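Long-range contacts in branched-chain-amino-acid aminotransferase (Pseudomonas sp. UW4, PDB 6JIF), which catalyses the pyridoxal-phosphate-dependent transfer of amino groups between branched-chain amino acids and 2-oxo acids, as a class IV aminotransferase: residues K37-Y42 with N131-P136; G142-R147 with I169-V174; I26-L31 with I135-T140; N92-D97 with T342-G347. One frame throughout, in Å; residues are numbered along the deposited sequence.

Contact 1: K37-Y42 with N131-P136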
loop_
_atom_site.group_PDB
_atom_site.type_symbol
_atom_site.label_atom_id
_atom_site.label_comp_id
_atom_site.label_asym_id
_atom_site.label_seq_id
_atom_site.Cartn_x
_atom_site.Cartn_y
_atom_site.Cartn_z
ATOM N N LYS B 37 -1.690 -9.182 -23.816
ATOM C CA LYS B 37 -1.222 -7.899 -24.369
ATOM C C LYS B 37 -2.062 -7.517 -25.593
ATOM O O LYS B 37 -2.071 -8.220 -26.614
ATOM C CB LYS B 37 0.265 -7.938 -24.701
ATOM C CG LYS B 37 0.814 -6.639 -25.267
ATOM C CD LYS B 37 2.219 -6.875 -25.807
ATOM C CE LYS B 37 2.831 -5.576 -26.252
ATOM N NZ LYS B 37 4.194 -5.807 -26.811
ATOM N N THR B 38 -2.809 -6.435 -25.449
ATOM C CA THR B 38 -3.592 -5.865 -26.521
ATOM C C THR B 38 -2.726 -4.865 -27.292
ATOM O O THR B 38 -1.572 -4.611 -26.944
ATOM C CB THR B 38 -4.869 -5.249 -25.930
ATOM O OG1 THR B 38 -4.507 -4.367 -24.869
ATOM C CG2 THR B 38 -5.786 -6.379 -25.384
ATOM N N ASP B 39 -3.310 -4.259 -28.318
ATOM C CA ASP B 39 -2.549 -3.526 -29.327
ATOM C C ASP B 39 -2.051 -2.172 -28.821
ATOM O O ASP B 39 -0.870 -1.852 -28.981
ATOM C CB ASP B 39 -3.406 -3.327 -30.556
ATOM C CG ASP B 39 -3.574 -4.595 -31.342
ATOM O OD1 ASP B 39 -2.801 -5.561 -31.123
ATOM O OD2 ASP B 39 -4.492 -4.629 -32.165
ATOM N N LYS B 40 -2.933 -1.350 -28.241
ATOM C CA LYS B 40 -2.564 0.008 -27.825
ATOM C C LYS B 40 -3.053 0.281 -26.420
ATOM O O LYS B 40 -4.123 -0.178 -26.011
ATOM C CB LYS B 40 -3.158 1.109 -28.746
ATOM C CG LYS B 40 -3.013 0.906 -30.209
ATOM C CD LYS B 40 -1.844 1.671 -30.745
ATOM C CE LYS B 40 -2.023 1.971 -32.236
ATOM N NZ LYS B 40 -0.768 2.456 -32.814
ATOM N N ARG B 41 -2.312 1.102 -25.707
ATOM C CA ARG B 41 -2.771 1.593 -24.421
ATOM C C ARG B 41 -2.612 3.104 -24.398
ATOM O O ARG B 41 -1.888 3.674 -25.202
ATOM C CB ARG B 41 -2.025 0.926 -23.197
ATOM C CG ARG B 41 -0.492 1.072 -23.139
ATOM C CD ARG B 41 0.223 0.013 -23.985
ATOM N NE ARG B 41 -0.191 -1.321 -23.536
ATOM C CZ ARG B 41 -0.508 -2.336 -24.338
ATOM N NH1 ARG B 41 -0.421 -2.217 -25.663
ATOM N NH2 ARG B 41 -0.924 -3.485 -23.792
ATOM N N TYR B 42 -3.376 3.735 -23.514
ATOM C CA TYR B 42 -3.252 5.169 -23.263
ATOM C C TYR B 42 -2.148 5.489 -22.261
ATOM O O TYR B 42 -1.992 4.823 -21.216
ATOM C CB TYR B 42 -4.586 5.692 -22.733
ATOM C CG TYR B 42 -4.636 7.159 -22.535
ATOM C CD1 TYR B 42 -4.973 7.979 -23.559
ATOM C CD2 TYR B 42 -4.422 7.714 -21.272
ATOM C CE1 TYR B 42 -5.050 9.364 -23.374
ATOM C CE2 TYR B 42 -4.495 9.092 -21.063
ATOM C CZ TYR B 42 -4.808 9.905 -22.126
ATOM O OH TYR B 42 -4.908 11.265 -21.989
ATOM N N ASN B 131 -8.782 -0.897 -29.720
ATOM C CA ASN B 131 -8.638 -2.338 -29.510
ATOM C C ASN B 131 -9.938 -3.088 -29.813
ATOM O O ASN B 131 -10.196 -4.121 -29.217
ATOM C CB ASN B 131 -8.156 -2.626 -28.081
ATOM C CG ASN B 131 -6.744 -2.089 -27.809
ATOM O OD1 ASN B 131 -5.761 -2.705 -28.197
ATOM N ND2 ASN B 131 -6.639 -0.948 -27.107
ATOM N N GLU B 132 -10.810 -2.543 -30.671
ATOM C CA GLU B 132 -12.091 -3.219 -30.934
ATOM C C GLU B 132 -11.944 -4.686 -31.329
ATOM O O GLU B 132 -12.848 -5.483 -31.072
ATOM C CB GLU B 132 -12.905 -2.458 -31.984
ATOM C CG GLU B 132 -13.218 -1.025 -31.494
ATOM C CD GLU B 132 -14.453 -0.379 -32.136
ATOM O OE1 GLU B 132 -14.998 -0.958 -33.099
ATOM O OE2 GLU B 132 -14.862 0.722 -31.664
ATOM N N ARG B 133 -10.844 -5.079 -31.966
ATOM C CA ARG B 133 -10.788 -6.487 -32.372
ATOM C C ARG B 133 -10.695 -7.440 -31.188
ATOM O O ARG B 133 -10.907 -8.652 -31.352
ATOM C CB ARG B 133 -9.618 -6.724 -33.326
ATOM C CG ARG B 133 -8.314 -6.920 -32.679
ATOM C CD ARG B 133 -7.162 -6.831 -33.518
ATOM N NE ARG B 133 -5.995 -7.257 -32.754
ATOM C CZ ARG B 133 -5.442 -8.477 -32.664
ATOM N NH1 ARG B 133 -5.875 -9.380 -33.515
ATOM N NH2 ARG B 133 -4.345 -8.719 -31.878
ATOM N N PHE B 134 -10.370 -6.935 -30.014
ATOM C CA PHE B 134 -10.350 -7.765 -28.827
ATOM C C PHE B 134 -11.701 -7.806 -28.121
ATOM O O PHE B 134 -11.804 -8.425 -27.066
ATOM C CB PHE B 134 -9.277 -7.271 -27.825
ATOM C CG PHE B 134 -7.859 -7.555 -28.262
ATOM C CD1 PHE B 134 -7.281 -8.801 -28.029
ATOM C CD2 PHE B 134 -7.125 -6.604 -28.946
ATOM C CE1 PHE B 134 -5.981 -9.076 -28.449
ATOM C CE2 PHE B 134 -5.840 -6.879 -29.369
ATOM C CZ PHE B 134 -5.266 -8.126 -29.113
ATOM N N ILE B 135 -12.742 -7.182 -28.662
ATOM C CA ILE B 135 -14.014 -7.209 -27.932
ATOM C C ILE B 135 -14.698 -8.562 -28.174
ATOM O O ILE B 135 -14.995 -8.895 -29.317
ATOM C CB ILE B 135 -14.912 -6.019 -28.328
ATOM C CG1 ILE B 135 -14.240 -4.701 -27.936
ATOM C CG2 ILE B 135 -16.279 -6.131 -27.646
ATOM C CD1 ILE B 135 -14.961 -3.476 -28.391
ATOM N N PRO B 136 -14.963 -9.385 -27.164
ATOM C CA PRO B 136 -15.651 -10.668 -27.433
ATOM C C PRO B 136 -17.038 -10.432 -28.008
ATOM O O PRO B 136 -17.762 -9.520 -27.580
ATOM C CB PRO B 136 -15.710 -11.334 -26.055
ATOM C CG PRO B 136 -14.579 -10.701 -25.272
ATOM C CD PRO B 136 -14.555 -9.277 -25.751
#
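Asn131 lays its side-chain amide against the backbone of Asp39 and Lys40. Its OD1 takes the N-H of Lys40 at 3.1 Å, in the carbonyl plane and on a lone pair, with a nearly straight 165° at the hydrogen; a weak, bent second bond comes to Asn131 OD1 from Asp39 N. The other half of the amide completes the ring of bonds, Asn131 ND2 donating to Lys40 O at 2.9 Å. Replacing Asn131 by an alanine would probably leave Lys40 N and Lys40 O without these mates and set the loop at Asp39 and Lys40 free to shift. Next, Arg133 extends its chain until its NE meets Asp39 OD2 on the syn side at 3.1 Å, in a salt bridge near the surface; the carboxylate and guanidinium planes are almost parallel, 3° apart, but offset, each partner tilted from the other's plane. Phe134 then offers a ring face to Thr38, whose CG2 stands 3.7 Å from the ring centroid, almost on the normal, in a CH-pi contact. With CG2 set beside its backbone N, Thr38 turns OG1 elsewhere, to bond Cys171 O. The loop that follows helix 117-130, Asn131 and the 3-10 segment 132-134, thus lies against the residues leading into strand 41-47, while Thr38 and Phe134 both rest on Pro173 of the adjoining strand 164-174, and Asn131 ND2 also reaches back to Val127 O in the helix.

Contact 2: G142-R147 with I169-V174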
loop_
_atom_site.group_PDB
_atom_site.type_symbol
_atom_site.label_atom_id
_atom_site.label_comp_id
_atom_site.label_asym_id
_atom_site.label_seq_id
_atom_site.Cartn_x
_atom_site.Cartn_y
_atom_site.Cartn_z
ATOM N N GLY B 142 -18.419 -12.538 -22.824
ATOM C CA GLY B 142 -17.140 -11.878 -22.671
ATOM C C GLY B 142 -17.265 -10.367 -22.635
ATOM O O GLY B 142 -18.327 -9.803 -22.786
ATOM N N ALA B 143 -16.153 -9.713 -22.362
ATOM C CA ALA B 143 -16.138 -8.247 -22.296
ATOM C C ALA B 143 -14.718 -7.777 -22.538
ATOM O O ALA B 143 -13.769 -8.549 -22.468
ATOM C CB ALA B 143 -16.643 -7.743 -20.946
ATOM N N LEU B 144 -14.566 -6.486 -22.766
ATOM C CA LEU B 144 -13.241 -5.876 -22.796
ATOM C C LEU B 144 -13.021 -5.112 -21.483
ATOM O O LEU B 144 -13.728 -4.133 -21.186
ATOM C CB LEU B 144 -13.112 -4.957 -24.009
ATOM C CG LEU B 144 -11.710 -4.344 -24.145
ATOM C CD1 LEU B 144 -10.726 -5.444 -24.607
ATOM C CD2 LEU B 144 -11.750 -3.213 -25.168
ATOM N N TYR B 145 -12.064 -5.553 -20.685
ATOM C CA TYR B 145 -11.811 -4.924 -19.403
ATOM C C TYR B 145 -10.781 -3.835 -19.592
ATOM O O TYR B 145 -9.794 -4.036 -20.297
ATOM C CB TYR B 145 -11.304 -5.957 -18.413
ATOM C CG TYR B 145 -11.017 -5.464 -17.014
ATOM C CD1 TYR B 145 -12.028 -5.333 -16.085
ATOM C CD2 TYR B 145 -9.722 -5.189 -16.624
ATOM C CE1 TYR B 145 -11.745 -4.904 -14.776
ATOM C CE2 TYR B 145 -9.426 -4.748 -15.360
ATOM C CZ TYR B 145 -10.429 -4.619 -14.436
ATOM O OH TYR B 145 -10.101 -4.217 -13.137
ATOM N N LEU B 146 -11.048 -2.676 -19.003
ATOM C CA LEU B 146 -10.128 -1.550 -18.993
ATOM C C LEU B 146 -9.605 -1.355 -17.580
ATOM O O LEU B 146 -10.408 -1.307 -16.637
ATOM C CB LEU B 146 -10.830 -0.273 -19.429
ATOM C CG LEU B 146 -10.824 0.033 -20.916
ATOM C CD1 LEU B 146 -11.521 -1.096 -21.607
ATOM C CD2 LEU B 146 -11.576 1.404 -21.148
ATOM N N ARG B 147 -8.273 -1.157 -17.469
ATOM C CA ARG B 147 -7.525 -0.891 -16.251
ATOM C C ARG B 147 -6.847 0.486 -16.343
ATOM O O ARG B 147 -5.690 0.596 -16.816
ATOM C CB ARG B 147 -6.502 -2.012 -16.007
ATOM C CG ARG B 147 -5.515 -1.769 -14.845
ATOM C CD ARG B 147 -6.225 -1.495 -13.530
ATOM N NE ARG B 147 -7.049 -2.642 -13.124
ATOM C CZ ARG B 147 -6.657 -3.646 -12.319
ATOM N NH1 ARG B 147 -5.441 -3.698 -11.817
ATOM N NH2 ARG B 147 -7.503 -4.635 -12.022
ATOM N N ILE B 169 -3.986 3.643 -19.307
ATOM C CA ILE B 169 -5.112 2.711 -19.360
ATOM C C ILE B 169 -4.726 1.608 -20.341
ATOM O O ILE B 169 -4.509 1.880 -21.528
ATOM C CB ILE B 169 -6.453 3.351 -19.809
ATOM C CG1 ILE B 169 -6.709 4.695 -19.097
ATOM C CG2 ILE B 169 -7.649 2.337 -19.713
ATOM C CD1 ILE B 169 -7.834 5.480 -19.690
ATOM N N PHE B 170 -4.713 0.358 -19.867
ATOM C CA PHE B 170 -4.622 -0.743 -20.820
ATOM C C PHE B 170 -5.910 -1.558 -20.751
ATOM O O PHE B 170 -6.747 -1.357 -19.875
ATOM C CB PHE B 170 -3.363 -1.613 -20.594
ATOM C CG PHE B 170 -3.293 -2.322 -19.281
ATOM C CD1 PHE B 170 -3.878 -3.584 -19.122
ATOM C CD2 PHE B 170 -2.542 -1.791 -18.219
ATOM C CE1 PHE B 170 -3.795 -4.282 -17.920
ATOM C CE2 PHE B 170 -2.485 -2.510 -17.007
ATOM C CZ PHE B 170 -3.121 -3.750 -16.866
ATOM N N CYS B 171 -6.111 -2.431 -21.734
ATOM C CA CYS B 171 -7.303 -3.271 -21.754
ATOM C C CYS B 171 -6.910 -4.722 -22.006
ATOM O O CYS B 171 -5.805 -5.036 -22.469
ATOM C CB CYS B 171 -8.333 -2.774 -22.800
ATOM S SG CYS B 171 -7.879 -2.951 -24.521
ATOM N N ILE B 172 -7.827 -5.610 -21.663
ATOM C CA ILE B 172 -7.653 -7.063 -21.897
ATOM C C ILE B 172 -9.013 -7.674 -22.192
ATOM O O ILE B 172 -10.006 -7.262 -21.585
ATOM C CB ILE B 172 -7.018 -7.791 -20.688
ATOM C CG1 ILE B 172 -7.802 -7.501 -19.399
ATOM C CG2 ILE B 172 -5.578 -7.405 -20.502
ATOM C CD1 ILE B 172 -7.438 -8.491 -18.333
ATOM N N PRO B 173 -9.110 -8.648 -23.109
ATOM C CA PRO B 173 -10.365 -9.379 -23.260
ATOM C C PRO B 173 -10.537 -10.306 -22.062
ATOM O O PRO B 173 -9.566 -10.879 -21.556
ATOM C CB PRO B 173 -10.141 -10.166 -24.552
ATOM C CG PRO B 173 -8.658 -10.457 -24.519
ATOM C CD PRO B 173 -8.048 -9.170 -23.989
ATOM N N VAL B 174 -11.768 -10.396 -21.543
ATOM C CA VAL B 174 -12.029 -11.220 -20.364
ATOM C C VAL B 174 -13.300 -12.019 -20.617
ATOM O O VAL B 174 -14.122 -11.680 -21.485
ATOM C CB VAL B 174 -12.139 -10.374 -19.064
ATOM C CG1 VAL B 174 -10.810 -9.618 -18.777
ATOM C CG2 VAL B 174 -13.324 -9.384 -19.160
#
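Arg147 and Phe170 lie side by side and point the same way, the aliphatic start of the arginine over one face of the ring: CB is 4.0 Å from the centroid in a CH-pi contact, and CG comes within 3.7 Å of Phe170 CZ. Tyr145 and Ile172 likewise run alongside each other. With its CG anti to the backbone N (chi1 -179°), Tyr145 sends its ring away from the partner strand, leaving CB to meet Val174 CG1 at 3.7 Å. On the other sheet face, Leu144 CD1 touches Cys171 SG at 3.8 Å, and Leu146 CD1 packs on Cys171 CB. These are neighbouring strands of an antiparallel hairpin, in which Ala143-Val174, Tyr145-Ile172 and Arg147-Phe170 are hydrogen-bonded pairs. Beyond the apolar stems, Arg147 NH2 donates to Tyr145 OH at 2.9 Å, in the guanidinium plane, while NH1 bonds Tyr73 OH of the second subunit. Two phenol oxygens, one from each subunit, thus grip the buried guanidinium, which probably fixes its rotation and links the hairpin to the second subunit.

Contact 3: I26-L31 with I135-T140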
loop_
_atom_site.group_PDB
_atom_site.type_symbol
_atom_site.label_atom_id
_atom_site.label_comp_id
_atom_site.label_asym_id
_atom_site.label_seq_id
_atom_site.Cartn_x
_atom_site.Cartn_y
_atom_site.Cartn_z
ATOM N N ILE B 26 -8.512 -16.135 -31.104
ATOM C CA ILE B 26 -8.926 -16.001 -29.700
ATOM C C ILE B 26 -10.179 -16.835 -29.396
ATOM O O ILE B 26 -11.226 -16.592 -29.988
ATOM C CB ILE B 26 -9.173 -14.509 -29.322
ATOM C CG1 ILE B 26 -7.911 -13.662 -29.585
ATOM C CG2 ILE B 26 -9.626 -14.405 -27.867
ATOM C CD1 ILE B 26 -8.058 -12.141 -29.251
ATOM N N ASN B 27 -10.064 -17.808 -28.476
ATOM C CA ASN B 27 -11.190 -18.663 -28.060
ATOM C C ASN B 27 -11.986 -17.906 -27.003
ATOM O O ASN B 27 -11.644 -17.924 -25.821
ATOM C CB ASN B 27 -10.691 -20.000 -27.513
ATOM C CG ASN B 27 -11.826 -20.989 -27.209
ATOM O OD1 ASN B 27 -12.953 -20.606 -26.876
ATOM N ND2 ASN B 27 -11.524 -22.277 -27.333
ATOM N N TRP B 28 -13.089 -17.279 -27.421
ATOM C CA TRP B 28 -13.769 -16.356 -26.525
ATOM C C TRP B 28 -14.332 -17.045 -25.290
ATOM O O TRP B 28 -14.360 -16.452 -24.200
ATOM C CB TRP B 28 -14.880 -15.656 -27.282
ATOM C CG TRP B 28 -14.404 -14.949 -28.502
ATOM C CD1 TRP B 28 -14.695 -15.267 -29.788
ATOM C CD2 TRP B 28 -13.567 -13.786 -28.551
ATOM N NE1 TRP B 28 -14.087 -14.383 -30.643
ATOM C CE2 TRP B 28 -13.398 -13.454 -29.902
ATOM C CE3 TRP B 28 -12.945 -12.993 -27.580
ATOM C CZ2 TRP B 28 -12.624 -12.361 -30.315
ATOM C CZ3 TRP B 28 -12.191 -11.894 -27.997
ATOM C CH2 TRP B 28 -12.037 -11.603 -29.354
ATOM N N ASP B 29 -14.761 -18.296 -25.432
ATOM C CA ASP B 29 -15.383 -18.981 -24.307
ATOM C C ASP B 29 -14.369 -19.385 -23.247
ATOM O O ASP B 29 -14.693 -19.418 -22.055
ATOM C CB ASP B 29 -16.201 -20.178 -24.787
ATOM C CG ASP B 29 -17.513 -20.333 -23.991
ATOM O OD1 ASP B 29 -18.196 -21.370 -24.173
ATOM O OD2 ASP B 29 -17.857 -19.415 -23.183
ATOM N N LYS B 30 -13.139 -19.682 -23.633
ATOM C CA LYS B 30 -12.213 -20.127 -22.613
ATOM C C LYS B 30 -11.488 -18.969 -21.947
ATOM O O LYS B 30 -10.624 -19.222 -21.097
ATOM C CB LYS B 30 -11.179 -21.097 -23.196
ATOM C CG LYS B 30 -11.654 -22.534 -23.361
ATOM C CD LYS B 30 -10.759 -23.540 -22.613
ATOM C CE LYS B 30 -9.270 -23.203 -22.735
ATOM N NZ LYS B 30 -8.412 -24.208 -22.010
ATOM N N LEU B 31 -11.929 -17.730 -22.198
ATOM C CA LEU B 31 -11.326 -16.553 -21.589
ATOM C C LEU B 31 -11.629 -16.527 -20.097
ATOM O O LEU B 31 -12.740 -16.849 -19.667
ATOM C CB LEU B 31 -11.846 -15.255 -22.233
ATOM C CG LEU B 31 -11.077 -14.820 -23.470
ATOM C CD1 LEU B 31 -11.716 -13.651 -24.200
ATOM C CD2 LEU B 31 -9.662 -14.493 -23.003
ATOM N N ILE B 135 -12.742 -7.182 -28.662
ATOM C CA ILE B 135 -14.014 -7.209 -27.932
ATOM C C ILE B 135 -14.698 -8.562 -28.174
ATOM O O ILE B 135 -14.995 -8.895 -29.317
ATOM C CB ILE B 135 -14.912 -6.019 -28.328
ATOM C CG1 ILE B 135 -14.240 -4.701 -27.936
ATOM C CG2 ILE B 135 -16.279 -6.131 -27.646
ATOM C CD1 ILE B 135 -14.961 -3.476 -28.391
ATOM N N PRO B 136 -14.963 -9.385 -27.164
ATOM C CA PRO B 136 -15.651 -10.668 -27.433
ATOM C C PRO B 136 -17.038 -10.432 -28.008
ATOM O O PRO B 136 -17.762 -9.520 -27.580
ATOM C CB PRO B 136 -15.710 -11.334 -26.055
ATOM C CG PRO B 136 -14.579 -10.701 -25.272
ATOM C CD PRO B 136 -14.555 -9.277 -25.751
ATOM N N PRO B 137 -17.461 -11.254 -28.970
ATOM C CA PRO B 137 -18.766 -11.028 -29.614
ATOM C C PRO B 137 -19.922 -11.167 -28.626
ATOM O O PRO B 137 -19.800 -11.788 -27.570
ATOM C CB PRO B 137 -18.826 -12.113 -30.689
ATOM C CG PRO B 137 -17.425 -12.522 -30.922
ATOM C CD PRO B 137 -16.623 -12.218 -29.700
ATOM N N TYR B 138 -21.055 -10.550 -28.975
ATOM C CA TYR B 138 -22.265 -10.740 -28.185
ATOM C C TYR B 138 -22.605 -12.234 -28.109
ATOM O O TYR B 138 -22.519 -12.965 -29.101
ATOM C CB TYR B 138 -23.455 -9.987 -28.808
ATOM C CG TYR B 138 -24.754 -10.274 -28.079
ATOM C CD1 TYR B 138 -25.048 -9.632 -26.873
ATOM C CD2 TYR B 138 -25.665 -11.197 -28.575
ATOM C CE1 TYR B 138 -26.195 -9.899 -26.182
ATOM C CE2 TYR B 138 -26.830 -11.473 -27.897
ATOM C CZ TYR B 138 -27.096 -10.817 -26.706
ATOM O OH TYR B 138 -28.245 -11.091 -26.020
ATOM N N GLY B 139 -23.026 -12.666 -26.925
ATOM C CA GLY B 139 -23.419 -14.036 -26.704
ATOM C C GLY B 139 -22.314 -14.906 -26.169
ATOM O O GLY B 139 -22.564 -16.061 -25.803
ATOM N N THR B 140 -21.104 -14.396 -26.088
ATOM C CA THR B 140 -20.044 -15.198 -25.513
ATOM C C THR B 140 -19.938 -14.994 -24.001
ATOM O O THR B 140 -19.224 -15.751 -23.334
ATOM C CB THR B 140 -18.699 -14.841 -26.187
ATOM O OG1 THR B 140 -18.376 -13.473 -25.889
ATOM C CG2 THR B 140 -18.769 -15.016 -27.697
HETATM O O HOH W 1 -16.671 -15.237 -22.307
#
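The Trp28 indole lies flat against two consecutive prolines. Over its five-membered ring sits Pro137 CD, 3.4 Å from the centroid and only 7° off the normal; on the same face Pro136 CA stands 3.8 Å from the centroid of the six-membered ring. Both are CH-pi contacts, and Pro136 CB adds a 3.6 Å approach to Trp28 CE3. The opposite face is met by the carbonyl oxygen of Ile26. Setting CG beside the backbone N (chi1 -56°) lets the indole span both pyrrolidines, which it crosses at about a right angle. Pro137 opens a type II beta turn that closes at Thr140, in the loop leading to strand 143-153, and Trp28 and Leu31, near the start of the modelled chain, pack against this loop. Within the turn Pro137 O accepts from both Thr140 N and Thr140 OG1, the latter at 2.8 Å. Thr140 CG2 is thereby turned to Trp28 CB, 4.0 Å away. Leu31 CD1 reaches Pro136 CG more loosely, at 4.2 Å. A water lies between the carbonyl oxygens of Trp28 and Thr140, 2.8 Å from Thr140 O.

Contact 4: N92-D97 with T342-G347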
loop_
_atom_site.group_PDB
_atom_site.type_symbol
_atom_site.label_atom_id
_atom_site.label_comp_id
_atom_site.label_asym_id
_atom_site.label_seq_id
_atom_site.Cartn_x
_atom_site.Cartn_y
_atom_site.Cartn_z
ATOM N N ASN B 92 -21.143 -1.036 -25.555
ATOM C CA ASN B 92 -21.540 -0.367 -24.314
ATOM C C ASN B 92 -20.333 -0.270 -23.391
ATOM O O ASN B 92 -19.806 -1.291 -22.952
ATOM C CB ASN B 92 -22.641 -1.137 -23.564
ATOM C CG ASN B 92 -23.995 -0.925 -24.133
ATOM O OD1 ASN B 92 -24.137 -0.192 -25.076
ATOM N ND2 ASN B 92 -25.016 -1.553 -23.548
ATOM N N LEU B 93 -19.921 0.937 -23.036
ATOM C CA LEU B 93 -18.961 1.100 -21.953
ATOM C C LEU B 93 -19.750 1.418 -20.682
ATOM O O LEU B 93 -20.449 2.428 -20.635
ATOM C CB LEU B 93 -18.005 2.233 -22.334
ATOM C CG LEU B 93 -16.908 2.659 -21.395
ATOM C CD1 LEU B 93 -15.993 1.462 -21.247
ATOM C CD2 LEU B 93 -16.163 3.831 -22.019
ATOM N N PHE B 94 -19.591 0.615 -19.622
ATOM C CA PHE B 94 -20.511 0.658 -18.471
ATOM C C PHE B 94 -20.031 1.631 -17.382
ATOM O O PHE B 94 -19.038 1.363 -16.707
ATOM C CB PHE B 94 -20.682 -0.761 -17.895
ATOM C CG PHE B 94 -21.693 -0.846 -16.773
ATOM C CD1 PHE B 94 -23.065 -0.798 -17.032
ATOM C CD2 PHE B 94 -21.260 -0.953 -15.446
ATOM C CE1 PHE B 94 -24.006 -0.885 -16.013
ATOM C CE2 PHE B 94 -22.207 -1.020 -14.398
ATOM C CZ PHE B 94 -23.560 -1.006 -14.674
ATOM N N ARG B 95 -20.810 2.739 -17.165
ATOM C CA ARG B 95 -20.661 3.691 -16.050
ATOM C C ARG B 95 -19.236 4.218 -15.867
ATOM O O ARG B 95 -18.759 4.325 -14.728
ATOM C CB ARG B 95 -21.168 3.049 -14.755
ATOM C CG ARG B 95 -22.654 2.624 -14.905
ATOM C CD ARG B 95 -23.308 2.522 -13.562
ATOM N NE ARG B 95 -23.718 3.807 -13.012
ATOM C CZ ARG B 95 -24.284 3.954 -11.814
ATOM N NH1 ARG B 95 -24.541 2.886 -11.029
ATOM N NH2 ARG B 95 -24.689 5.157 -11.436
ATOM N N PRO B 96 -18.535 4.589 -16.935
ATOM C CA PRO B 96 -17.166 5.072 -16.747
ATOM C C PRO B 96 -17.078 6.378 -15.956
ATOM O O PRO B 96 -16.038 6.647 -15.340
ATOM C CB PRO B 96 -16.668 5.269 -18.179
ATOM C CG PRO B 96 -17.864 5.524 -18.956
ATOM C CD PRO B 96 -18.945 4.636 -18.361
ATOM N N ASP B 97 -18.136 7.187 -15.973
ATOM C CA ASP B 97 -18.178 8.373 -15.134
ATOM C C ASP B 97 -18.004 8.013 -13.664
ATOM O O ASP B 97 -17.372 8.750 -12.908
ATOM C CB ASP B 97 -19.480 9.126 -15.376
ATOM C CG ASP B 97 -20.728 8.365 -14.898
ATOM O OD1 ASP B 97 -20.889 7.175 -15.315
ATOM O OD2 ASP B 97 -21.588 9.001 -14.207
ATOM N N THR B 342 -26.565 -7.886 -15.749
ATOM C CA THR B 342 -25.952 -8.272 -17.029
ATOM C C THR B 342 -26.797 -7.844 -18.230
ATOM O O THR B 342 -26.240 -7.517 -19.285
ATOM C CB THR B 342 -25.695 -9.787 -17.049
ATOM O OG1 THR B 342 -26.951 -10.522 -16.979
ATOM C CG2 THR B 342 -24.809 -10.146 -15.839
ATOM N N GLY B 343 -28.129 -7.829 -18.092
ATOM C CA GLY B 343 -28.962 -7.352 -19.188
ATOM C C GLY B 343 -28.733 -5.877 -19.482
ATOM O O GLY B 343 -28.678 -5.476 -20.652
ATOM N N VAL B 344 -28.593 -5.061 -18.436
ATOM C CA VAL B 344 -28.310 -3.649 -18.669
ATOM C C VAL B 344 -26.916 -3.473 -19.266
ATOM O O VAL B 344 -26.741 -2.758 -20.272
ATOM C CB VAL B 344 -28.506 -2.861 -17.374
ATOM C CG1 VAL B 344 -27.870 -1.456 -17.509
ATOM C CG2 VAL B 344 -30.018 -2.826 -17.035
ATOM N N GLN B 345 -25.926 -4.204 -18.730
ATOM C CA GLN B 345 -24.556 -4.068 -19.237
ATOM C C GLN B 345 -24.482 -4.377 -20.738
ATOM O O GLN B 345 -23.854 -3.623 -21.505
ATOM C CB GLN B 345 -23.610 -4.968 -18.421
ATOM C CG GLN B 345 -23.400 -4.485 -17.038
ATOM C CD GLN B 345 -22.704 -5.512 -16.168
ATOM O OE1 GLN B 345 -22.793 -6.726 -16.410
ATOM N NE2 GLN B 345 -22.025 -5.032 -15.141
ATOM N N THR B 346 -25.171 -5.433 -21.202
ATOM C CA THR B 346 -25.067 -5.833 -22.600
ATOM C C THR B 346 -26.082 -5.201 -23.550
ATOM O O THR B 346 -26.026 -5.491 -24.746
ATOM C CB THR B 346 -25.182 -7.364 -22.722
ATOM O OG1 THR B 346 -26.461 -7.789 -22.226
ATOM C CG2 THR B 346 -24.103 -7.980 -21.899
ATOM N N GLY B 347 -27.028 -4.388 -23.070
ATOM C CA GLY B 347 -28.043 -3.808 -23.967
ATOM C C GLY B 347 -29.282 -4.643 -24.212
ATOM O O GLY B 347 -30.129 -4.238 -25.058
#
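Asn92 and Phe94, alternate residues of strand 91-94, next to the outermost strand 356-358 of the antiparallel sheet, face the C-terminal turn of helix 332-346, which closes at Gly347 in a Schellman motif. Along Asn92, CB already lies 3.4 Å from Gln345 O; CG, beside the backbone N (chi1 -79°), lies 3.8 Å from Gln345 O, and ND2 donates to it at 3.1 Å with 159° at the hydrogen. The acceptor is in the amide plane of Asn92, yet ND2 stands well above the carbonyl plane, 50° out of it. At the other branch, OD1 takes a bond from Lys358 NZ. A leucine in place of Asn92 would probably leave Gln345 O without this donor, and Lys358 without its acceptor. Two residues on, Phe94 is sandwiched: Gln345 CG lies over one face, 3.9 Å from the centroid and shifted toward the rim, and Arg95 CG lies over the centre of the other. The Gln345 amide plane is nearly perpendicular to the ring. At the ring edge, Phe94 CE1 meets Val344 CG1 at 4.2 Å.

How the contacts relate
Contacts 1, 2 and 3 form one continuous patch on the same side of the chain's centre. Contacts 1 and 3 share Ile135 and Pro136, and Phe134 of contact 1 packs on Ile26 of contact 3. Contact 2 joins contact 1 through Tyr42 N, 2.9 Å from Ile169 O in a probable hydrogen bond, and contact 3 through Pro173 CB, 3.8 Å from Leu31 CD1. Contact 4 touches none of them: its centre is about 14 Å from that of contact 2, although both reach the seven-stranded sheet. Contacts 2 and 4 approach the cofactor, the side chains of Tyr145 and Phe94 lying about 7 Å and 8 Å from pyridoxal-5'-phosphate; neither residue belongs to its immediate pocket.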